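Local coordinates for protein-L-isoaspartate(D-aspartate) O-methyltransferase (Sulfolobus tokodaii, PDB 1VBF) that probably methylates L-isoaspartyl residues of damaged proteins with S-adenosyl-L-methionine as donor, and so contributes to their repair or degradation, at residues 74-79 / 86-91; 174-179 / 183-188; 31-36 / 45-50. All blocks are in the same frame, centred on the assembly; numbering follows the deposited sequence.

Contact 1: residues 74-79 / 86-91; sequences VLEIGT and ALIAEI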
loop_
_atom_site.group_PDB
_atom_site.type_symbol
_atom_site.label_atom_id
_atom_site.label_comp_id
_atom_site.label_asym_id
_atom_site.label_seq_id
_atom_site.Cartn_x
_atom_site.Cartn_y
_atom_site.Cartn_z
ATOM N N VAL B 74 29.561 32.574 -3.521
ATOM C CA VAL B 74 28.608 31.475 -3.536
ATOM C C VAL B 74 28.770 30.498 -2.392
ATOM O O VAL B 74 29.873 30.024 -2.130
ATOM C CB VAL B 74 28.734 30.685 -4.865
ATOM C CG1 VAL B 74 27.831 29.450 -4.853
ATOM C CG2 VAL B 74 28.429 31.614 -6.034
ATOM N N LEU B 75 27.669 30.195 -1.715
ATOM C CA LEU B 75 27.690 29.222 -0.629
ATOM C C LEU B 75 27.149 27.910 -1.207
ATOM O O LEU B 75 26.076 27.907 -1.815
ATOM C CB LEU B 75 26.798 29.683 0.529
ATOM C CG LEU B 75 26.569 28.617 1.608
ATOM C CD1 LEU B 75 27.843 28.412 2.395
ATOM C CD2 LEU B 75 25.442 29.028 2.536
ATOM N N GLU B 76 27.885 26.816 -1.030
ATOM C CA GLU B 76 27.479 25.497 -1.521
ATOM C C GLU B 76 27.337 24.492 -0.376
ATOM O O GLU B 76 28.334 24.170 0.275
ATOM C CB GLU B 76 28.521 24.937 -2.499
ATOM C CG GLU B 76 28.259 23.491 -2.894
ATOM C CD GLU B 76 29.406 22.846 -3.648
ATOM O OE1 GLU B 76 30.468 22.622 -3.038
ATOM O OE2 GLU B 76 29.249 22.549 -4.853
ATOM N N ILE B 77 26.123 23.974 -0.151
ATOM C CA ILE B 77 25.902 23.001 0.921
ATOM C C ILE B 77 26.001 21.552 0.424
ATOM O O ILE B 77 25.068 21.037 -0.184
ATOM C CB ILE B 77 24.517 23.162 1.580
ATOM C CG1 ILE B 77 24.226 24.631 1.929
ATOM C CG2 ILE B 77 24.450 22.282 2.815
ATOM C CD1 ILE B 77 25.206 25.303 2.863
ATOM N N GLY B 78 27.132 20.904 0.687
ATOM C CA GLY B 78 27.328 19.528 0.276
ATOM C C GLY B 78 28.464 19.342 -0.719
ATOM O O GLY B 78 28.258 18.873 -1.838
ATOM N N THR B 79 29.679 19.675 -0.313
ATOM C CA THR B 79 30.846 19.573 -1.187
ATOM C C THR B 79 30.946 18.273 -1.973
ATOM O O THR B 79 31.156 18.289 -3.185
ATOM C CB THR B 79 32.160 19.777 -0.382
ATOM O OG1 THR B 79 32.082 21.021 0.323
ATOM C CG2 THR B 79 33.372 19.815 -1.309
ATOM N N ALA B 86 34.321 22.928 -8.166
ATOM C CA ALA B 86 35.247 23.419 -9.190
ATOM C C ALA B 86 34.553 24.301 -10.264
ATOM O O ALA B 86 35.012 25.411 -10.527
ATOM C CB ALA B 86 35.958 22.249 -9.865
ATOM N N LEU B 87 33.466 23.822 -10.881
ATOM C CA LEU B 87 32.752 24.599 -11.901
ATOM C C LEU B 87 32.306 25.977 -11.416
ATOM O O LEU B 87 32.304 26.939 -12.189
ATOM C CB LEU B 87 31.524 23.842 -12.408
ATOM C CG LEU B 87 31.697 22.462 -13.067
ATOM C CD1 LEU B 87 30.324 21.946 -13.472
ATOM C CD2 LEU B 87 32.622 22.536 -14.291
ATOM N N ILE B 88 31.923 26.089 -10.146
ATOM C CA ILE B 88 31.498 27.377 -9.610
ATOM C C ILE B 88 32.727 28.285 -9.417
ATOM O O ILE B 88 32.735 29.467 -9.795
ATOM C CB ILE B 88 30.764 27.186 -8.265
ATOM C CG1 ILE B 88 29.556 26.272 -8.472
ATOM C CG2 ILE B 88 30.310 28.548 -7.689
ATOM C CD1 ILE B 88 28.833 25.931 -7.204
ATOM N N ALA B 89 33.768 27.715 -8.828
ATOM C CA ALA B 89 35.015 28.430 -8.582
ATOM C C ALA B 89 35.552 29.062 -9.875
ATOM O O ALA B 89 36.100 30.164 -9.870
ATOM C CB ALA B 89 36.035 27.471 -8.006
ATOM N N GLU B 90 35.404 28.351 -10.985
ATOM C CA GLU B 90 35.844 28.868 -12.272
ATOM C C GLU B 90 35.128 30.167 -12.662
ATOM O O GLU B 90 35.723 31.059 -13.239
ATOM C CB GLU B 90 35.584 27.834 -13.358
ATOM C CG GLU B 90 36.389 26.558 -13.234
ATOM C CD GLU B 90 37.797 26.680 -13.806
ATOM O OE1 GLU B 90 38.012 27.537 -14.695
ATOM O OE2 GLU B 90 38.680 25.899 -13.377
ATOM N N ILE B 91 33.859 30.285 -12.320
ATOM C CA ILE B 91 33.085 31.436 -12.731
ATOM C C ILE B 91 33.085 32.572 -11.743
ATOM O O ILE B 91 33.244 33.750 -12.086
ATOM C CB ILE B 91 31.586 31.018 -12.945
ATOM C CG1 ILE B 91 31.501 29.871 -13.944
ATOM C CG2 ILE B 91 30.707 32.242 -13.313
ATOM C CD1 ILE B 91 30.172 29.175 -13.916
#
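Val74 and Ile88 bring the first part of strand 73-77 and helix 83-91 closest together, their CA atoms 7.9 Å apart, too far for backbone bonding, so that side chains alone bridge the gap. From the helix, Ile88 projects its two branches to separate neighbours. Its CG2 methyl, anti to the backbone N because CG1 takes the place beside that N (chi1 -58°), rests against the fork of Val74, 3.9 Å from both CB and CG1 and hardly farther from CG2. The longer branch runs on along the strand, and its CD1 ends 4.1 Å from Glu76 OE2. Branched residues suit this spot: the valine is short and wide, well matched to a strand, while the isoleucine adds a second arm. Leu63 of helix 56-65 and Val95 of strand 94-99 also pack on Ile88.

Glu76 reaches toward the helix with CG anti to its own N (chi1 172°) and carries a buried carboxylate. OE1 is hydrogen-bonded to the hydroxyls of Ser97 and Thr85, and OE2 has a weak bond from Trp141 NE1. Strand, helix and the next strand, 94-99, form a beta-alpha-beta unit of the Rossmann-like methyltransferase fold, and Glu-Ile-Gly-Thr at the strand end belongs to the glycine-containing sequence motif that in relatives lines the cofactor site. Chemically, the contact is a small hydrocarbon patch beside a buried carboxylate whose polar needs are met by Ser97, Thr85 and, weakly, Trp141, while Ile88 CD1 gives it only a hydrocarbon contact.

Contact 2: residues 174-179 / 183-188; sequences YKVIKK and PSLENL
Leu185 places its CD2 methyl against the fork of Val176, 3.6 Å from CG1 and almost as near to CG2, so that one knob settles between the two valine methyls. The CB of Pro183 flanks the same CG1 at 3.8 Å, and Leu185 CB lies obliquely against Tyr174 CD2. Bulky apolar residues fit this face: Tyr152 of helix 149-154 packs on Val176 and Pro183, and the second subunit brings its Leu199 and Tyr203 onto Pro183 and Leu185. Beneath them runs a beta hairpin, its strands antiparallel at 161°, which forms one edge of the mixed sheet of this methyltransferase fold, strand 184-191 being outermost within the chain. Lys175 and Glu186 pair through reciprocal bonds, Lys175 N to Glu186 O being 3.1 Å long; at Ile177 and Ser184 the return bond, from Ser184 N, is weak. On the other face a water accepts from Lys175 NZ, which also bonds to Glu65 O, and donates to Glu186 OE1. Leu188 CD1 fills in against Lys175 CB at 3.8 Å. Ser184 OG, 3.6 Å from Ile177 CB, is hydrogen-bonded to a second water that donates to Lys175 O, a place suited to a small hydroxyl.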
loop_
_atom_site.group_PDB
_atom_site.type_symbol
_atom_site.label_atom_id
_atom_site.label_comp_id
_atom_site.label_asym_id
_atom_site.label_seq_id
_atom_site.Cartn_x
_atom_site.Cartn_y
_atom_site.Cartn_z
ATOM N N TYR B 174 13.637 23.526 -5.937
ATOM C CA TYR B 174 13.129 24.885 -5.866
ATOM C C TYR B 174 14.153 25.978 -6.111
ATOM O O TYR B 174 15.279 25.915 -5.617
ATOM C CB TYR B 174 12.509 25.175 -4.507
ATOM C CG TYR B 174 11.178 24.555 -4.252
ATOM C CD1 TYR B 174 11.073 23.271 -3.724
ATOM C CD2 TYR B 174 10.013 25.268 -4.516
ATOM C CE1 TYR B 174 9.837 22.712 -3.463
ATOM C CE2 TYR B 174 8.761 24.717 -4.259
ATOM C CZ TYR B 174 8.683 23.442 -3.734
ATOM O OH TYR B 174 7.448 22.901 -3.491
ATOM N N LYS B 175 13.739 26.989 -6.867
ATOM C CA LYS B 175 14.585 28.138 -7.133
ATOM C C LYS B 175 13.982 29.277 -6.294
ATOM O O LYS B 175 12.876 29.764 -6.555
ATOM C CB LYS B 175 14.575 28.481 -8.626
ATOM C CG LYS B 175 15.463 29.658 -8.986
ATOM C CD LYS B 175 15.421 29.928 -10.471
ATOM C CE LYS B 175 16.239 31.146 -10.823
ATOM N NZ LYS B 175 16.474 31.187 -12.280
ATOM N N VAL B 176 14.723 29.695 -5.282
ATOM C CA VAL B 176 14.258 30.716 -4.363
ATOM C C VAL B 176 14.927 32.058 -4.554
ATOM O O VAL B 176 16.148 32.143 -4.526
ATOM C CB VAL B 176 14.519 30.257 -2.925
ATOM C CG1 VAL B 176 14.001 31.267 -1.944
ATOM C CG2 VAL B 176 13.891 28.925 -2.708
ATOM N N ILE B 177 14.144 33.110 -4.752
ATOM C CA ILE B 177 14.738 34.434 -4.892
ATOM C C ILE B 177 14.404 35.215 -3.636
ATOM O O ILE B 177 13.245 35.478 -3.357
ATOM C CB ILE B 177 14.191 35.206 -6.096
ATOM C CG1 ILE B 177 14.560 34.490 -7.396
ATOM C CG2 ILE B 177 14.765 36.599 -6.093
ATOM C CD1 ILE B 177 14.035 35.194 -8.604
ATOM N N LYS B 178 15.415 35.594 -2.877
ATOM C CA LYS B 178 15.146 36.298 -1.646
ATOM C C LYS B 178 14.400 37.617 -1.791
ATOM O O LYS B 178 14.654 38.405 -2.710
ATOM C CB LYS B 178 16.439 36.513 -0.876
ATOM C CG LYS B 178 16.213 36.967 0.542
ATOM C CD LYS B 178 17.495 36.864 1.305
ATOM C CE LYS B 178 17.360 37.296 2.751
ATOM N NZ LYS B 178 18.698 37.179 3.417
ATOM N N LYS B 179 13.460 37.831 -0.871
ATOM C CA LYS B 179 12.654 39.045 -0.810
ATOM C C LYS B 179 12.033 39.142 0.590
ATOM O O LYS B 179 10.833 38.934 0.752
ATOM C CB LYS B 179 11.547 39.013 -1.864
ATOM C CG LYS B 179 10.766 40.307 -1.897
ATOM C CD LYS B 179 9.338 40.124 -2.360
ATOM C CE LYS B 179 8.568 41.435 -2.208
ATOM N NZ LYS B 179 7.100 41.251 -2.382
ATOM N N PRO B 183 9.657 35.234 -0.143
ATOM C CA PRO B 183 10.465 34.859 -1.301
ATOM C C PRO B 183 9.545 34.486 -2.441
ATOM O O PRO B 183 8.329 34.520 -2.305
ATOM C CB PRO B 183 11.246 33.638 -0.810
ATOM C CG PRO B 183 11.105 33.676 0.679
ATOM C CD PRO B 183 9.736 34.205 0.903
ATOM N N SER B 184 10.133 34.147 -3.575
ATOM C CA SER B 184 9.358 33.696 -4.706
ATOM C C SER B 184 9.926 32.293 -4.870
ATOM O O SER B 184 11.135 32.120 -4.916
ATOM C CB SER B 184 9.609 34.580 -5.951
ATOM O OG SER B 184 10.790 34.253 -6.668
ATOM N N LEU B 185 9.070 31.284 -4.889
ATOM C CA LEU B 185 9.559 29.926 -5.040
ATOM C C LEU B 185 9.031 29.346 -6.323
ATOM O O LEU B 185 7.826 29.321 -6.554
ATOM C CB LEU B 185 9.118 29.036 -3.880
ATOM C CG LEU B 185 9.258 29.560 -2.454
ATOM C CD1 LEU B 185 9.322 28.386 -1.504
ATOM C CD2 LEU B 185 10.510 30.376 -2.312
ATOM N N GLU B 186 9.943 28.872 -7.158
ATOM C CA GLU B 186 9.576 28.300 -8.426
ATOM C C GLU B 186 9.950 26.848 -8.455
ATOM O O GLU B 186 11.107 26.496 -8.340
ATOM C CB GLU B 186 10.282 29.057 -9.539
ATOM C CG GLU B 186 10.265 28.384 -10.877
ATOM C CD GLU B 186 11.058 29.169 -11.915
ATOM O OE1 GLU B 186 11.918 29.993 -11.520
ATOM O OE2 GLU B 186 10.837 28.953 -13.127
ATOM N N ASN B 187 8.947 26.000 -8.584
ATOM C CA ASN B 187 9.151 24.565 -8.663
ATOM C C ASN B 187 9.784 24.270 -10.007
ATOM O O ASN B 187 9.209 24.555 -11.049
ATOM C CB ASN B 187 7.814 23.839 -8.582
ATOM C CG ASN B 187 7.974 22.348 -8.500
ATOM O OD1 ASN B 187 8.911 21.780 -9.057
ATOM N ND2 ASN B 187 7.048 21.694 -7.811
ATOM N N LEU B 188 10.976 23.699 -9.981
ATOM C CA LEU B 188 11.676 23.365 -11.213
ATOM C C LEU B 188 11.499 21.901 -11.565
ATOM O O LEU B 188 12.094 21.424 -12.517
ATOM C CB LEU B 188 13.169 23.683 -11.083
ATOM C CG LEU B 188 13.491 25.140 -10.744
ATOM C CD1 LEU B 188 14.990 25.310 -10.606
ATOM C CD2 LEU B 188 12.917 26.059 -11.821
HETATM O O HOH W 1 13.693 30.843 -13.307
HETATM O O HOH W 2 11.400 31.890 -7.950
#

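Contact 3: residues 31-36 / 45-50; sequences ENLKDY and LPILPG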
loop_
_atom_site.group_PDB
_atom_site.type_symbol
_atom_site.label_atom_id
_atom_site.label_comp_id
_atom_site.label_asym_id
_atom_site.label_seq_id
_atom_site.Cartn_x
_atom_site.Cartn_y
_atom_site.Cartn_z
ATOM N N GLU B 31 38.291 5.474 -9.433
ATOM C CA GLU B 31 38.661 4.598 -10.540
ATOM C C GLU B 31 37.451 3.853 -11.115
ATOM O O GLU B 31 37.189 3.874 -12.325
ATOM C CB GLU B 31 39.705 3.597 -10.031
ATOM C CG GLU B 31 40.164 2.524 -11.022
ATOM C CD GLU B 31 40.733 3.114 -12.303
ATOM O OE1 GLU B 31 41.140 4.310 -12.275
ATOM O OE2 GLU B 31 40.776 2.378 -13.325
ATOM N N ASN B 32 36.725 3.185 -10.228
ATOM C CA ASN B 32 35.537 2.403 -10.583
ATOM C C ASN B 32 34.492 3.152 -11.426
ATOM O O ASN B 32 33.764 2.538 -12.195
ATOM C CB ASN B 32 34.882 1.886 -9.290
ATOM C CG ASN B 32 34.646 3.007 -8.265
ATOM O OD1 ASN B 32 35.592 3.644 -7.792
ATOM N ND2 ASN B 32 33.386 3.259 -7.941
ATOM N N LEU B 33 34.436 4.472 -11.293
ATOM C CA LEU B 33 33.449 5.283 -11.999
ATOM C C LEU B 33 33.979 6.146 -13.147
ATOM O O LEU B 33 33.274 7.018 -13.656
ATOM C CB LEU B 33 32.741 6.201 -10.997
ATOM C CG LEU B 33 31.889 5.581 -9.891
ATOM C CD1 LEU B 33 31.420 6.658 -8.947
ATOM C CD2 LEU B 33 30.702 4.883 -10.504
ATOM N N LYS B 34 35.211 5.902 -13.563
ATOM C CA LYS B 34 35.809 6.695 -14.622
ATOM C C LYS B 34 34.968 6.746 -15.891
ATOM O O LYS B 34 34.869 7.785 -16.546
ATOM C CB LYS B 34 37.192 6.151 -14.950
ATOM C CG LYS B 34 37.202 4.717 -15.499
ATOM C CD LYS B 34 38.621 4.352 -15.904
ATOM C CE LYS B 34 38.701 3.036 -16.629
ATOM N NZ LYS B 34 40.133 2.746 -16.940
ATOM N N ASP B 35 34.357 5.625 -16.243
ATOM C CA ASP B 35 33.539 5.588 -17.437
ATOM C C ASP B 35 32.254 6.393 -17.340
ATOM O O ASP B 35 31.500 6.451 -18.303
ATOM C CB ASP B 35 33.189 4.148 -17.808
ATOM C CG ASP B 35 34.331 3.435 -18.511
ATOM O OD1 ASP B 35 35.325 4.109 -18.869
ATOM O OD2 ASP B 35 34.231 2.205 -18.713
ATOM N N TYR B 36 31.981 7.009 -16.194
ATOM C CA TYR B 36 30.748 7.779 -16.079
ATOM C C TYR B 36 30.998 9.267 -16.119
ATOM O O TYR B 36 30.103 10.039 -15.845
ATOM C CB TYR B 36 29.993 7.441 -14.794
ATOM C CG TYR B 36 29.475 6.026 -14.712
ATOM C CD1 TYR B 36 30.334 4.969 -14.439
ATOM C CD2 TYR B 36 28.116 5.744 -14.893
ATOM C CE1 TYR B 36 29.855 3.666 -14.348
ATOM C CE2 TYR B 36 27.628 4.441 -14.800
ATOM C CZ TYR B 36 28.508 3.411 -14.526
ATOM O OH TYR B 36 28.047 2.121 -14.420
ATOM N N LEU B 45 25.900 8.766 -8.994
ATOM C CA LEU B 45 26.991 7.827 -8.772
ATOM C C LEU B 45 27.309 7.575 -7.288
ATOM O O LEU B 45 27.309 8.496 -6.456
ATOM C CB LEU B 45 28.237 8.310 -9.546
ATOM C CG LEU B 45 27.897 8.863 -10.950
ATOM C CD1 LEU B 45 29.140 9.391 -11.674
ATOM C CD2 LEU B 45 27.213 7.779 -11.765
ATOM N N PRO B 46 27.571 6.310 -6.942
ATOM C CA PRO B 46 27.892 5.853 -5.590
ATOM C C PRO B 46 29.287 6.264 -5.182
ATOM O O PRO B 46 30.250 5.947 -5.874
ATOM C CB PRO B 46 27.793 4.334 -5.703
ATOM C CG PRO B 46 27.000 4.108 -6.940
ATOM C CD PRO B 46 27.483 5.170 -7.857
ATOM N N ILE B 47 29.399 6.954 -4.054
ATOM C CA ILE B 47 30.695 7.391 -3.551
ATOM C C ILE B 47 30.944 6.829 -2.156
ATOM O O ILE B 47 32.019 6.320 -1.856
ATOM C CB ILE B 47 30.762 8.903 -3.485
ATOM C CG1 ILE B 47 30.466 9.485 -4.870
ATOM C CG2 ILE B 47 32.130 9.325 -2.975
ATOM C CD1 ILE B 47 31.437 9.028 -5.917
ATOM N N LEU B 48 29.936 6.931 -1.303
ATOM C CA LEU B 48 30.020 6.418 0.052
ATOM C C LEU B 48 28.701 5.744 0.412
ATOM O O LEU B 48 27.670 6.049 -0.177
ATOM C CB LEU B 48 30.281 7.567 1.034
ATOM C CG LEU B 48 31.705 8.135 1.129
ATOM C CD1 LEU B 48 31.757 9.227 2.204
ATOM C CD2 LEU B 48 32.683 7.005 1.477
ATOM N N PRO B 49 28.714 4.817 1.385
ATOM C CA PRO B 49 27.462 4.160 1.757
ATOM C C PRO B 49 26.412 5.221 2.090
ATOM O O PRO B 49 26.611 6.048 2.968
ATOM C CB PRO B 49 27.866 3.342 2.971
ATOM C CG PRO B 49 29.283 2.984 2.676
ATOM C CD PRO B 49 29.837 4.288 2.182
ATOM N N GLY B 50 25.306 5.212 1.358
ATOM C CA GLY B 50 24.256 6.181 1.586
ATOM C C GLY B 50 24.471 7.513 0.900
ATOM O O GLY B 50 23.576 8.368 0.948
HETATM O O HOH W 3 31.860 4.147 -5.053
#
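The Tyr36 ring has Leu45 lying obliquely against it, CD2 3.8 Å from the ring's CD2, while the carbonyl oxygen of Leu33, within its own segment, sits at the ring edge in plane. The ring of His40 meets it with the planes at about 45°, and Lys103 of the third subunit, another copy of the protein, makes a cation-pi contact. An aromatic ring suits such a place because it offers both hydrocarbon for the leucine and pi electrons for the lysine. The second methyl of Leu45, CD1, touches Tyr36 CB at 3.8 Å.

Leu33 is the other bulky partner. With CG beside the backbone N (chi1 -64°), its CD1 is directed at the strand, 3.6 Å from Leu45 CB and 3.8 Å from Ile47 CD1, and the two leucines run antiparallel alongside one another. CD2 lies by Pro46, 4.2 Å from its CD. The segment 31-36 is a type I turn from Glu31 to Lys34 running into a 3-10 turn, and it packs against strand 45-48, half of a two-stranded antiparallel sheet with 51-53; Ile47 and Leu48 together face Ile51 as a classic beta bulge.

The carbonyl oxygen of Pro46 accepts a hydrogen bond from a water, with 2.6 Å between Pro46 O and the water O; the same water takes a weak bond from Asn32 ND2. That amide also donates to Ile47 O of the third subunit, whose Pro46 packs on Pro46 here, and Ile47 O here has in return a weak bond from Asn32 ND2 of that subunit.

The three contacts follow one another along the chain, 31-36/45-50 first, then 74-79/86-91, then 174-179/183-188. Contacts 1 and 2 both involve strands of the same mixed sheet, with centres about 19 Å apart and nearest atoms about 11 Å apart. Contact 3 lies about 20 Å, centre to centre, from contact 1, and about 32 Å from contact 2, on the opposite side of the chain's centre. Contact 1 is the one within the beta-alpha-beta unit that in relatives borders the S-adenosyl-L-methionine site. The other two are joined to the assembly instead: contact 2 meets the second subunit and contact 3 the third, whereas no other chain of the assembly touches contact 1.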